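Local coordinates for protein putative rRNA methyltransferase (Sorangium cellulosum, PDB 4RWZ) that probably methylates the N1 atom of an adenine in 16S rRNA of the 30S ribosomal subunit, a modification that confers resistance to aminoglycoside antibiotics, at residues 120-125 and 169-174. Residues are numbered along the deposited sequence; the frame is centred on the assembly and turned at random.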
loop_
_atom_site.group_PDB
_atom_site.type_symbol
_atom_site.label_atom_id
_atom_site.label_comp_id
_atom_site.label_asym_id
_atom_site.label_seq_id
_atom_site.Cartn_x
_atom_site.Cartn_y
_atom_site.Cartn_z
ATOM N N PRO A 120 -6.398 8.794 -11.466
ATOM C CA PRO A 120 -6.749 9.134 -10.088
ATOM C C PRO A 120 -6.201 8.129 -9.091
ATOM O O PRO A 120 -5.904 8.570 -8.003
ATOM C CB PRO A 120 -8.306 9.039 -10.080
ATOM C CG PRO A 120 -8.685 9.317 -11.451
ATOM C CD PRO A 120 -7.584 8.736 -12.341
ATOM N N VAL A 121 -6.062 6.849 -9.444
ATOM C CA VAL A 121 -5.529 5.876 -8.491
ATOM C C VAL A 121 -4.027 6.064 -8.360
ATOM O O VAL A 121 -3.469 6.030 -7.266
ATOM C CB VAL A 121 -5.853 4.455 -8.921
ATOM C CG1 VAL A 121 -5.302 3.415 -7.909
ATOM C CG2 VAL A 121 -7.393 4.261 -8.961
ATOM N N LEU A 122 -3.347 6.276 -9.495
ATOM C CA LEU A 122 -1.888 6.477 -9.383
ATOM C C LEU A 122 -1.565 7.712 -8.586
ATOM O O LEU A 122 -0.641 7.740 -7.795
ATOM C CB LEU A 122 -1.252 6.616 -10.764
ATOM C CG LEU A 122 -1.427 5.414 -11.662
ATOM C CD1 LEU A 122 -0.605 5.658 -12.990
ATOM C CD2 LEU A 122 -0.899 4.122 -11.003
ATOM N N GLU A 123 -2.337 8.774 -8.781
ATOM C CA GLU A 123 -2.134 9.988 -8.011
ATOM C C GLU A 123 -2.410 9.763 -6.512
ATOM O O GLU A 123 -1.722 10.319 -5.650
ATOM C CB GLU A 123 -3.025 11.127 -8.560
ATOM C CG GLU A 123 -2.585 11.555 -9.983
ATOM C CD GLU A 123 -3.499 12.546 -10.618
ATOM O OE1 GLU A 123 -4.156 13.294 -9.834
ATOM O OE2 GLU A 123 -3.504 12.624 -11.880
ATOM N N ALA A 124 -3.446 8.971 -6.207
ATOM C CA ALA A 124 -3.738 8.741 -4.792
ATOM C C ALA A 124 -2.564 8.001 -4.113
ATOM O O ALA A 124 -2.219 8.281 -2.943
ATOM C CB ALA A 124 -5.048 7.938 -4.627
ATOM N N LEU A 125 -1.988 7.042 -4.833
ATOM C CA LEU A 125 -0.839 6.262 -4.283
ATOM C C LEU A 125 0.421 7.127 -4.182
ATOM O O LEU A 125 1.152 7.079 -3.179
ATOM C CB LEU A 125 -0.607 5.038 -5.161
ATOM C CG LEU A 125 -1.799 4.037 -5.158
ATOM C CD1 LEU A 125 -1.466 2.981 -6.212
ATOM C CD2 LEU A 125 -1.907 3.361 -3.801
ATOM N N PRO A 169 4.634 6.574 -19.608
ATOM C CA PRO A 169 4.229 7.981 -19.626
ATOM C C PRO A 169 3.156 8.292 -18.588
ATOM O O PRO A 169 3.208 9.368 -17.972
ATOM C CB PRO A 169 3.646 8.163 -21.039
ATOM C CG PRO A 169 4.231 7.057 -21.864
ATOM C CD PRO A 169 4.356 5.905 -20.896
ATOM N N ALA A 170 2.233 7.356 -18.380
ATOM C CA ALA A 170 1.130 7.561 -17.449
ATOM C C ALA A 170 1.665 7.582 -16.011
ATOM O O ALA A 170 1.216 8.373 -15.158
ATOM C CB ALA A 170 0.122 6.471 -17.605
ATOM N N TYR A 171 2.589 6.689 -15.697
ATOM C CA TYR A 171 3.171 6.726 -14.356
ATOM C C TYR A 171 3.928 8.055 -14.157
ATOM O O TYR A 171 3.794 8.692 -13.107
ATOM C CB TYR A 171 4.098 5.503 -14.107
ATOM C CG TYR A 171 3.336 4.302 -13.581
ATOM C CD1 TYR A 171 2.396 3.646 -14.370
ATOM C CD2 TYR A 171 3.548 3.820 -12.276
ATOM C CE1 TYR A 171 1.671 2.547 -13.891
ATOM C CE2 TYR A 171 2.859 2.723 -11.790
ATOM C CZ TYR A 171 1.911 2.093 -12.606
ATOM O OH TYR A 171 1.202 1.010 -12.112
ATOM N N ARG A 172 4.685 8.487 -15.179
ATOM C CA ARG A 172 5.382 9.760 -15.074
ATOM C C ARG A 172 4.359 10.894 -14.863
ATOM O O ARG A 172 4.636 11.864 -14.137
ATOM C CB ARG A 172 6.214 10.064 -16.349
ATOM C CG ARG A 172 7.526 9.457 -16.283
ATOM C CD ARG A 172 8.441 10.019 -17.427
ATOM N NE ARG A 172 9.733 9.368 -17.388
ATOM C CZ ARG A 172 10.365 8.928 -18.472
ATOM N NH1 ARG A 172 9.811 9.084 -19.671
ATOM N NH2 ARG A 172 11.556 8.347 -18.356
ATOM N N ALA A 173 3.220 10.795 -15.553
ATOM C CA ALA A 173 2.189 11.832 -15.449
ATOM C C ALA A 173 1.602 11.866 -14.032
ATOM O O ALA A 173 0.843 12.786 -13.721
ATOM C CB ALA A 173 1.074 11.631 -16.488
ATOM N N ALA A 174 1.822 10.807 -13.236
ATOM C CA ALA A 174 1.382 10.789 -11.816
ATOM C C ALA A 174 2.508 11.018 -10.810
ATOM O O ALA A 174 2.301 10.846 -9.612
ATOM C CB ALA A 174 0.616 9.437 -11.460
HETATM O O HOH W 1 -1.679 11.729 -13.560
#
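L122 and Y171 meet where two helices, 119-127 and 160-172, lie against the seven-stranded sheet of a Rossmann-like, AdoMet-dependent methyltransferase fold, whose 3-2-1-4-5-7-6 strand order is that of the class I methyltransferases. The tight part is apolar. L122 lays its isobutyl group over one face of the Y171 ring, the two side chains crossing at about a right angle. Its CD1 stands 4.1 Å from the ring centroid and 19° off the normal, a CH-pi contact displaced toward the rim, while CD2 reaches the phenolic end, 3.8 Å from Y171 CZ. A chi1 of -61° sets L122 CG anti to its own carbonyl carbon, and with chi2 at -175° both methyls are brought to the ring. Further back along the same side chain, L122 CB and A174 CB are 3.5 Å apart, closer than usual for two carbons. With only a methyl at A174, the backbones come close: E123 CA and A174 CA are separated by 5.2 Å. Y171 is fixed from beyond the pair, its OH hydrogen-bonded to L114 O of helix 108-115 and its ring packed on F176 and I178 of strand 176-183, which ties helix 160-172 to the sheet as well as to a third helix.

The exposed side, at E123, is looser. Apolar contact there fades to 4.1 Å between E123 CG and A174 CB, and the carboxylate at the end of the extended E123 chain is joined through solvent to the backbone carbonyl of A173: one water donates to E123 OE2 at 2.6 Å and to A173 O at 2.7 Å.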